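Local coordinates for pumilio domain-containing protein 7 (Caenorhabditis elegans, PDB 3V71) that binds a consensus sequence in mRNA 3'-UTRs and modulates mRNA expression and stability, acting redundantly with related PUF proteins in oocyte formation and early embryonic divisions, at residues H67-N72 against D105-R110; N220-S225 against L261-D266. One frame throughout, in Å; residues are numbered along the deposited sequence.

Contact 1. Residues H67-N72 against D105-R110; sequences HSRNGN and DKFACR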
ATOM      1  N   HIS A  67      25.319   3.005   8.087  1.00 85.26           N
ATOM      2  CA  HIS A  67      25.110   1.570   8.244  1.00 83.55           C
ATOM      3  C   HIS A  67      25.128   1.126   9.707  1.00 86.13           C
ATOM      4  O   HIS A  67      24.769  -0.009  10.019  1.00 89.73           O
ATOM      5  CB  HIS A  67      26.185   0.793   7.484  1.00 88.70           C
ATOM      6  CG  HIS A  67      26.117   0.957   5.999  1.00 87.30           C
ATOM      7  ND1 HIS A  67      25.192   1.767   5.382  1.00 89.93           N
ATOM      8  CD2 HIS A  67      26.862   0.414   5.011  1.00 88.60           C
ATOM      9  CE1 HIS A  67      25.369   1.718   4.075  1.00 91.30           C
ATOM     10  NE2 HIS A  67      26.375   0.900   3.823  1.00 94.56           N
ATOM     11  N   SER A  68      25.554   2.003  10.607  1.00 83.14           N
ATOM     12  CA  SER A  68      25.692   1.611  12.000  1.00 84.69           C
ATOM     13  C   SER A  68      24.338   1.461  12.681  1.00 83.29           C
ATOM     14  O   SER A  68      23.427   2.256  12.453  1.00 78.92           O
ATOM     15  CB  SER A  68      26.579   2.593  12.769  1.00 82.89           C
ATOM     16  OG  SER A  68      26.717   2.192  14.128  1.00 86.03           O
ATOM     17  N   ARG A  69      24.219   0.431  13.514  1.00 83.85           N
ATOM     18  CA  ARG A  69      23.040   0.238  14.344  1.00 84.63           C
ATOM     19  C   ARG A  69      22.795   1.476  15.193  1.00 88.03           C
ATOM     20  O   ARG A  69      21.656   1.900  15.382  1.00 86.25           O
ATOM     21  CB  ARG A  69      23.225  -0.985  15.247  1.00 95.83           C
ATOM     22  CG  ARG A  69      23.798  -2.194  14.516  1.00108.81           C
ATOM     23  CD  ARG A  69      23.376  -3.527  15.140  1.00117.78           C
ATOM     24  NE  ARG A  69      23.423  -4.599  14.140  1.00129.33           N
ATOM     25  CZ  ARG A  69      24.365  -5.540  14.073  1.00126.36           C
ATOM     26  NH1 ARG A  69      25.353  -5.575  14.965  1.00113.86           N
ATOM     27  NH2 ARG A  69      24.311  -6.457  13.111  1.00109.78           N
ATOM     28  N   ASN A  70      23.881   2.059  15.694  1.00 93.02           N
ATOM     29  CA  ASN A  70      23.804   3.216  16.575  1.00 84.91           C
ATOM     30  C   ASN A  70      24.193   4.482  15.842  1.00 84.10           C
ATOM     31  O   ASN A  70      23.589   5.540  16.036  1.00 83.10           O
ATOM     32  CB  ASN A  70      24.730   3.025  17.767  1.00 87.50           C
ATOM     33  CG  ASN A  70      25.016   1.568  18.050  1.00 90.27           C
ATOM     34  OD1 ASN A  70      24.398   0.967  18.926  1.00 85.10           O
ATOM     35  ND2 ASN A  70      25.959   0.988  17.306  1.00 90.32           N
ATOM     36  N   GLY A  71      25.208   4.361  14.995  1.00 80.09           N
ATOM     37  CA  GLY A  71      25.738   5.499  14.269  1.00 80.53           C
ATOM     38  C   GLY A  71      24.698   6.321  13.535  1.00 84.37           C
ATOM     39  O   GLY A  71      24.791   7.545  13.484  1.00 87.10           O
ATOM     40  N   ASN A  72      23.701   5.655  12.962  1.00 85.65           N
ATOM     41  CA  ASN A  72      22.728   6.343  12.122  1.00 85.10           C
ATOM     42  C   ASN A  72      21.965   7.435  12.866  1.00 83.07           C
ATOM     43  O   ASN A  72      21.572   8.440  12.277  1.00 83.99           O
ATOM     44  CB  ASN A  72      21.763   5.347  11.467  1.00 88.20           C
ATOM     45  CG  ASN A  72      20.723   4.821  12.431  1.00 86.80           C
ATOM     46  OD1 ASN A  72      19.616   5.355  12.514  1.00 86.70           O
ATOM     47  ND2 ASN A  72      21.073   3.771  13.167  1.00 82.19           N
ATOM     48  N   ASP A 105      20.023  -0.606   2.680  1.00 84.31           N
ATOM     49  CA  ASP A 105      20.451  -0.882   4.049  1.00 83.83           C
ATOM     50  C   ASP A 105      19.349  -0.543   5.044  1.00 83.80           C
ATOM     51  O   ASP A 105      18.719   0.509   4.935  1.00 83.45           O
ATOM     52  CB  ASP A 105      21.720  -0.076   4.384  1.00 87.85           C
ATOM     53  CG  ASP A 105      22.491  -0.649   5.586  1.00 94.10           C
ATOM     54  OD1 ASP A 105      23.345  -1.537   5.371  1.00 96.97           O
ATOM     55  OD2 ASP A 105      22.255  -0.213   6.739  1.00 87.51           O
ATOM     56  N   LYS A 106      19.137  -1.422   6.022  1.00 77.88           N
ATOM     57  CA  LYS A 106      18.151  -1.180   7.076  1.00 78.08           C
ATOM     58  C   LYS A 106      18.317   0.168   7.797  1.00 82.67           C
ATOM     59  O   LYS A 106      17.339   0.874   8.034  1.00 80.11           O
ATOM     60  CB  LYS A 106      18.146  -2.322   8.101  1.00 82.03           C
ATOM     61  CG  LYS A 106      17.095  -2.138   9.203  1.00 91.93           C
ATOM     62  CD  LYS A 106      17.178  -3.197  10.303  1.00 95.98           C
ATOM     63  CE  LYS A 106      16.097  -2.969  11.368  1.00100.58           C
ATOM     64  NZ  LYS A 106      16.152  -3.940  12.509  1.00 98.52           N
ATOM     65  N   PHE A 107      19.550   0.521   8.153  1.00 91.03           N
ATOM     66  CA  PHE A 107      19.792   1.731   8.944  1.00 84.30           C
ATOM     67  C   PHE A 107      20.129   2.957   8.116  1.00 82.09           C
ATOM     68  O   PHE A 107      19.712   4.054   8.462  1.00 87.12           O
ATOM     69  CB  PHE A 107      20.908   1.507   9.952  1.00 82.70           C
ATOM     70  CG  PHE A 107      20.663   0.370  10.879  1.00 84.52           C
ATOM     71  CD1 PHE A 107      19.799   0.510  11.949  1.00 85.10           C
ATOM     72  CD2 PHE A 107      21.311  -0.839  10.690  1.00 86.46           C
ATOM     73  CE1 PHE A 107      19.578  -0.538  12.811  1.00 90.97           C
ATOM     74  CE2 PHE A 107      21.099  -1.891  11.551  1.00 91.43           C
ATOM     75  CZ  PHE A 107      20.229  -1.743  12.612  1.00 94.23           C
ATOM     76  N   ALA A 108      20.898   2.780   7.044  1.00 78.62           N
ATOM     77  CA  ALA A 108      21.238   3.903   6.175  1.00 77.66           C
ATOM     78  C   ALA A 108      19.980   4.462   5.513  1.00 81.37           C
ATOM     79  O   ALA A 108      19.935   5.627   5.122  1.00 77.72           O
ATOM     80  CB  ALA A 108      22.252   3.486   5.138  1.00 79.54           C
ATOM     81  N   CYS A 109      18.962   3.608   5.410  1.00 89.76           N
ATOM     82  CA  CYS A 109      17.647   3.944   4.854  1.00 84.60           C
ATOM     83  C   CYS A 109      16.973   5.112   5.579  1.00 83.69           C
ATOM     84  O   CYS A 109      16.488   6.051   4.953  1.00 76.05           O
ATOM     85  CB  CYS A 109      16.741   2.709   4.942  1.00 85.73           C
ATOM     86  SG  CYS A 109      15.295   2.714   3.846  1.00110.00           S
ATOM     87  N   ARG A 110      16.942   5.032   6.908  1.00 88.64           N
ATOM     88  CA  ARG A 110      16.304   6.034   7.753  1.00 82.64           C
ATOM     89  C   ARG A 110      16.919   7.405   7.559  1.00 84.88           C
ATOM     90  O   ARG A 110      16.251   8.423   7.722  1.00 88.49           O
ATOM     91  CB  ARG A 110      16.432   5.635   9.218  1.00 75.66           C
ATOM     92  CG  ARG A 110      16.078   4.191   9.485  1.00 80.91           C
ATOM     93  CD  ARG A 110      16.535   3.785  10.859  1.00 87.71           C
ATOM     94  NE  ARG A 110      16.103   2.439  11.213  1.00101.33           N
ATOM     95  CZ  ARG A 110      16.403   1.844  12.364  1.00106.86           C
ATOM     96  NH1 ARG A 110      17.142   2.483  13.269  1.00 96.41           N
ATOM     97  NH2 ARG A 110      15.964   0.611  12.607  1.00101.55           N
TER
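F107 carries its CG anti to the carbonyl carbon and D105 carries its CG anti to the backbone N (chi1 -160°), torsions that put both CG atoms on the side of the turn H67-N72. This is a junction between neighbouring Pumilio repeats, assigned by prediction as repeats 2 and 3, and it joins the matching turns that lead into helices 71-80 and 108-118. F107 contributes the largest share of the 361 Å² buried here. R69 CA sits over the centre of its phenyl ring, 3.8 Å from the ring centroid and only 9° off the normal, the geometry of a CH-pi contact; on the opposite face, K106 CD lies offset toward the rim. R69 CG approaches F107 CE2, and the R69 guanidinium is steeply inclined to the ring. The second pairing is flat on flat: the H67 imidazole and the D105 carboxylate stack with planes 11° apart, OD1 lying over the ring centre. That would place negative charge, if the carboxylate is ionised, over the ring face without a hydrogen bond between the two side chains, while A108 CB meets ND1 at the imidazole edge, 3.4 Å away. Each turn is held from within. S68 OG accepts from G71 N at 2.8 Å and, less closely, from N70 N, and D105 OD2 accepts from F107 N at 3.1 Å, so the carboxylate that stacks on H67 also caps its own turn. N72 reaches back inside its turn: ND2 donates to S68 O at 2.9 Å, in the carbonyl plane, and OD1 accepts from Q76 NE2 one helical turn on. Beside that amide the R110 guanidinium, its plane steeply inclined to it, passes its NH1 3.9 Å from N72 OD1.

Contact 2. Residues N220-S225 against L261-D266; sequences NCYRLS and LSMSQD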
ATOM      1  N   ASN A 220      -6.060  -5.489 -16.229  1.00 80.11           N
ATOM      2  CA  ASN A 220      -5.456  -6.716 -15.735  1.00 76.46           C
ATOM      3  C   ASN A 220      -6.180  -7.219 -14.508  1.00 78.73           C
ATOM      4  O   ASN A 220      -5.720  -8.136 -13.832  1.00 85.80           O
ATOM      5  CB  ASN A 220      -3.985  -6.494 -15.412  1.00 81.02           C
ATOM      6  CG  ASN A 220      -3.137  -6.363 -16.650  1.00 84.95           C
ATOM      7  OD1 ASN A 220      -2.503  -5.334 -16.876  1.00 87.28           O
ATOM      8  ND2 ASN A 220      -3.116  -7.412 -17.461  1.00 87.98           N
ATOM      9  N   CYS A 221      -7.326  -6.616 -14.232  1.00 76.91           N
ATOM     10  CA  CYS A 221      -8.078  -6.915 -13.026  1.00 80.04           C
ATOM     11  C   CYS A 221      -8.116  -8.401 -12.660  1.00 78.42           C
ATOM     12  O   CYS A 221      -7.874  -8.764 -11.506  1.00 74.36           O
ATOM     13  CB  CYS A 221      -9.496  -6.381 -13.152  1.00 82.61           C
ATOM     14  SG  CYS A 221     -10.441  -6.528 -11.632  1.00 93.69           S
ATOM     15  N   TYR A 222      -8.415  -9.250 -13.640  1.00 75.85           N
ATOM     16  CA  TYR A 222      -8.626 -10.673 -13.390  1.00 73.83           C
ATOM     17  C   TYR A 222      -7.379 -11.393 -12.876  1.00 81.70           C
ATOM     18  O   TYR A 222      -7.445 -12.158 -11.902  1.00 72.00           O
ATOM     19  CB  TYR A 222      -9.110 -11.359 -14.653  1.00 75.62           C
ATOM     20  CG  TYR A 222      -9.609 -12.769 -14.432  1.00 81.05           C
ATOM     21  CD1 TYR A 222     -10.966 -13.025 -14.291  1.00 83.35           C
ATOM     22  CD2 TYR A 222      -8.725 -13.843 -14.360  1.00 75.39           C
ATOM     23  CE1 TYR A 222     -11.434 -14.302 -14.086  1.00 82.86           C
ATOM     24  CE2 TYR A 222      -9.183 -15.130 -14.155  1.00 72.24           C
ATOM     25  CZ  TYR A 222     -10.544 -15.351 -14.020  1.00 84.31           C
ATOM     26  OH  TYR A 222     -11.033 -16.622 -13.828  1.00 89.78           O
ATOM     27  N   ARG A 223      -6.252 -11.165 -13.552  1.00 83.47           N
ATOM     28  CA  ARG A 223      -4.975 -11.711 -13.107  1.00 79.13           C
ATOM     29  C   ARG A 223      -4.584 -11.112 -11.766  1.00 77.29           C
ATOM     30  O   ARG A 223      -4.067 -11.805 -10.895  1.00 77.59           O
ATOM     31  CB  ARG A 223      -3.874 -11.447 -14.133  1.00 84.15           C
ATOM     32  CG  ARG A 223      -2.479 -11.857 -13.667  1.00 88.41           C
ATOM     33  CD  ARG A 223      -1.463 -11.748 -14.793  1.00 98.35           C
ATOM     34  NE  ARG A 223      -1.871 -12.530 -15.955  1.00113.78           N
ATOM     35  CZ  ARG A 223      -1.524 -13.797 -16.159  1.00115.34           C
ATOM     36  NH1 ARG A 223      -0.750 -14.419 -15.278  1.00107.00           N
ATOM     37  NH2 ARG A 223      -1.948 -14.438 -17.244  1.00116.16           N
ATOM     38  N   LEU A 224      -4.839  -9.819 -11.602  1.00 72.85           N
ATOM     39  CA  LEU A 224      -4.510  -9.141 -10.357  1.00 76.04           C
ATOM     40  C   LEU A 224      -5.336  -9.654  -9.185  1.00 74.12           C
ATOM     41  O   LEU A 224      -4.810  -9.897  -8.098  1.00 74.05           O
ATOM     42  CB  LEU A 224      -4.704  -7.634 -10.504  1.00 77.25           C
ATOM     43  CG  LEU A 224      -3.680  -6.904 -11.371  1.00 77.04           C
ATOM     44  CD1 LEU A 224      -3.973  -5.420 -11.361  1.00 77.29           C
ATOM     45  CD2 LEU A 224      -2.263  -7.177 -10.894  1.00 73.25           C
ATOM     46  N   SER A 225      -6.635  -9.811  -9.408  1.00 74.59           N
ATOM     47  CA  SER A 225      -7.547 -10.229  -8.353  1.00 68.93           C
ATOM     48  C   SER A 225      -7.248 -11.648  -7.895  1.00 72.01           C
ATOM     49  O   SER A 225      -7.541 -12.039  -6.766  1.00 72.81           O
ATOM     50  CB  SER A 225      -8.978 -10.127  -8.848  1.00 63.88           C
ATOM     51  OG  SER A 225      -9.230  -8.835  -9.361  1.00 67.71           O
ATOM     52  N   LEU A 261     -18.763 -16.454 -10.693  1.00 73.31           N
ATOM     53  CA  LEU A 261     -18.649 -17.875 -10.379  1.00 64.51           C
ATOM     54  C   LEU A 261     -17.219 -18.390 -10.290  1.00 64.25           C
ATOM     55  O   LEU A 261     -16.862 -19.046  -9.325  1.00 66.08           O
ATOM     56  CB  LEU A 261     -19.425 -18.726 -11.383  1.00 67.12           C
ATOM     57  CG  LEU A 261     -19.334 -20.241 -11.143  1.00 73.09           C
ATOM     58  CD1 LEU A 261     -20.185 -20.658  -9.944  1.00 75.96           C
ATOM     59  CD2 LEU A 261     -19.718 -21.042 -12.382  1.00 61.11           C
ATOM     60  N   SER A 262     -16.400 -18.126 -11.299  1.00 67.80           N
ATOM     61  CA  SER A 262     -15.043 -18.661 -11.277  1.00 70.50           C
ATOM     62  C   SER A 262     -14.196 -17.954 -10.226  1.00 74.56           C
ATOM     63  O   SER A 262     -13.393 -18.592  -9.530  1.00 70.80           O
ATOM     64  CB  SER A 262     -14.372 -18.552 -12.642  1.00 68.65           C
ATOM     65  OG  SER A 262     -13.949 -17.226 -12.891  1.00 71.37           O
ATOM     66  N   MET A 263     -14.382 -16.637 -10.112  1.00 68.44           N
ATOM     67  CA  MET A 263     -13.604 -15.829  -9.172  1.00 67.37           C
ATOM     68  C   MET A 263     -13.914 -16.174  -7.730  1.00 65.88           C
ATOM     69  O   MET A 263     -13.033 -16.132  -6.889  1.00 66.38           O
ATOM     70  CB  MET A 263     -13.856 -14.342  -9.395  1.00 71.83           C
ATOM     71  CG  MET A 263     -13.602 -13.890 -10.821  1.00 82.44           C
ATOM     72  SD  MET A 263     -13.248 -12.132 -10.914  1.00 90.26           S
ATOM     73  CE  MET A 263     -11.640 -12.087 -10.128  1.00 75.04           C
ATOM     74  N   SER A 264     -15.174 -16.507  -7.457  1.00 64.11           N
ATOM     75  CA  SER A 264     -15.616 -16.881  -6.121  1.00 63.83           C
ATOM     76  C   SER A 264     -14.981 -18.178  -5.639  1.00 63.25           C
ATOM     77  O   SER A 264     -15.065 -18.521  -4.462  1.00 59.82           O
ATOM     78  CB  SER A 264     -17.136 -17.016  -6.078  1.00 63.24           C
ATOM     79  OG  SER A 264     -17.759 -15.773  -6.331  1.00 64.93           O
ATOM     80  N   GLN A 265     -14.348 -18.897  -6.552  1.00 64.68           N
ATOM     81  CA  GLN A 265     -13.729 -20.167  -6.210  1.00 64.21           C
ATOM     82  C   GLN A 265     -12.214 -20.053  -6.104  1.00 66.44           C
ATOM     83  O   GLN A 265     -11.529 -21.003  -5.747  1.00 69.70           O
ATOM     84  CB  GLN A 265     -14.124 -21.226  -7.232  1.00 59.36           C
ATOM     85  CG  GLN A 265     -15.622 -21.448  -7.300  1.00 60.88           C
ATOM     86  CD  GLN A 265     -16.008 -22.395  -8.412  1.00 65.64           C
ATOM     87  OE1 GLN A 265     -15.536 -23.520  -8.462  1.00 66.24           O
ATOM     88  NE2 GLN A 265     -16.861 -21.935  -9.322  1.00 72.35           N
ATOM     89  N   ASP A 266     -11.691 -18.879  -6.423  1.00 71.48           N
ATOM     90  CA  ASP A 266     -10.265 -18.644  -6.330  1.00 66.75           C
ATOM     91  C   ASP A 266      -9.954 -18.322  -4.881  1.00 69.49           C
ATOM     92  O   ASP A 266     -10.739 -17.646  -4.209  1.00 64.35           O
ATOM     93  CB  ASP A 266      -9.849 -17.495  -7.258  1.00 65.16           C
ATOM     94  CG  ASP A 266      -8.358 -17.196  -7.193  1.00 72.93           C
ATOM     95  OD1 ASP A 266      -7.953 -16.339  -6.379  1.00 75.98           O
ATOM     96  OD2 ASP A 266      -7.584 -17.814  -7.956  1.00 71.98           O
TER
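S225 and M263 form the close, buried part of this contact: M263 CE lies 3.5 Å from S225 CB. The methionine chain bends at chi3 (69°), which places CE near the serine, and helix 269-279 adds V272 against S225, and A269 and I273 against M263. Within its own helix S225 N donates to C221 O; the modelled approach of S225 OG to the same oxygen is too short to be given weight. The other side is looser and lies at the exposed residues Y222 and S262. Y222 has its CG anti to the backbone N (chi1 -169°), and the far end of its ring comes nearer to S262 and M263. CE1 comes 3.9 Å from M263 CG, and M263 SD stands 5.0 Å from the ring centroid, 49° off the normal, an oblique Met-aromatic contact. Two successive Pumilio repeats, predicted as the sixth and seventh, meet in this way, the short helix 221-225 of one facing helix 260-263 and the type I turn M263-D266 of the other. Only 201 Å² is buried, and the nearest CA atoms, those of S225 and M263, are 8.3 Å apart, so side chains do the bridging. At the exposed end Y222 OH and S262 OG share a hydrogen bond of 3.1 Å near the plane of the phenol ring, and S262 OG also makes a weak bond to N259 O.

In the fold
Contacts 1 and 2 are both junctions between Pumilio repeats predicted to be consecutive, and they follow one another along the chain: 67-72 with 105-110 closes before 220-225 with 261-266 opens. Their centres are about 41 Å apart and their nearest atoms about 25 Å, with no touch between them; they fall on opposite sides of the chain's centre, about 24 Å and 20 Å from it. Neither touches the bound RNA: its nearest atom is about 10 Å from contact 1 and about 6 Å from contact 2. By that measure contact 2 lies nearer the RNA, yet neither supplies a direct contact to it.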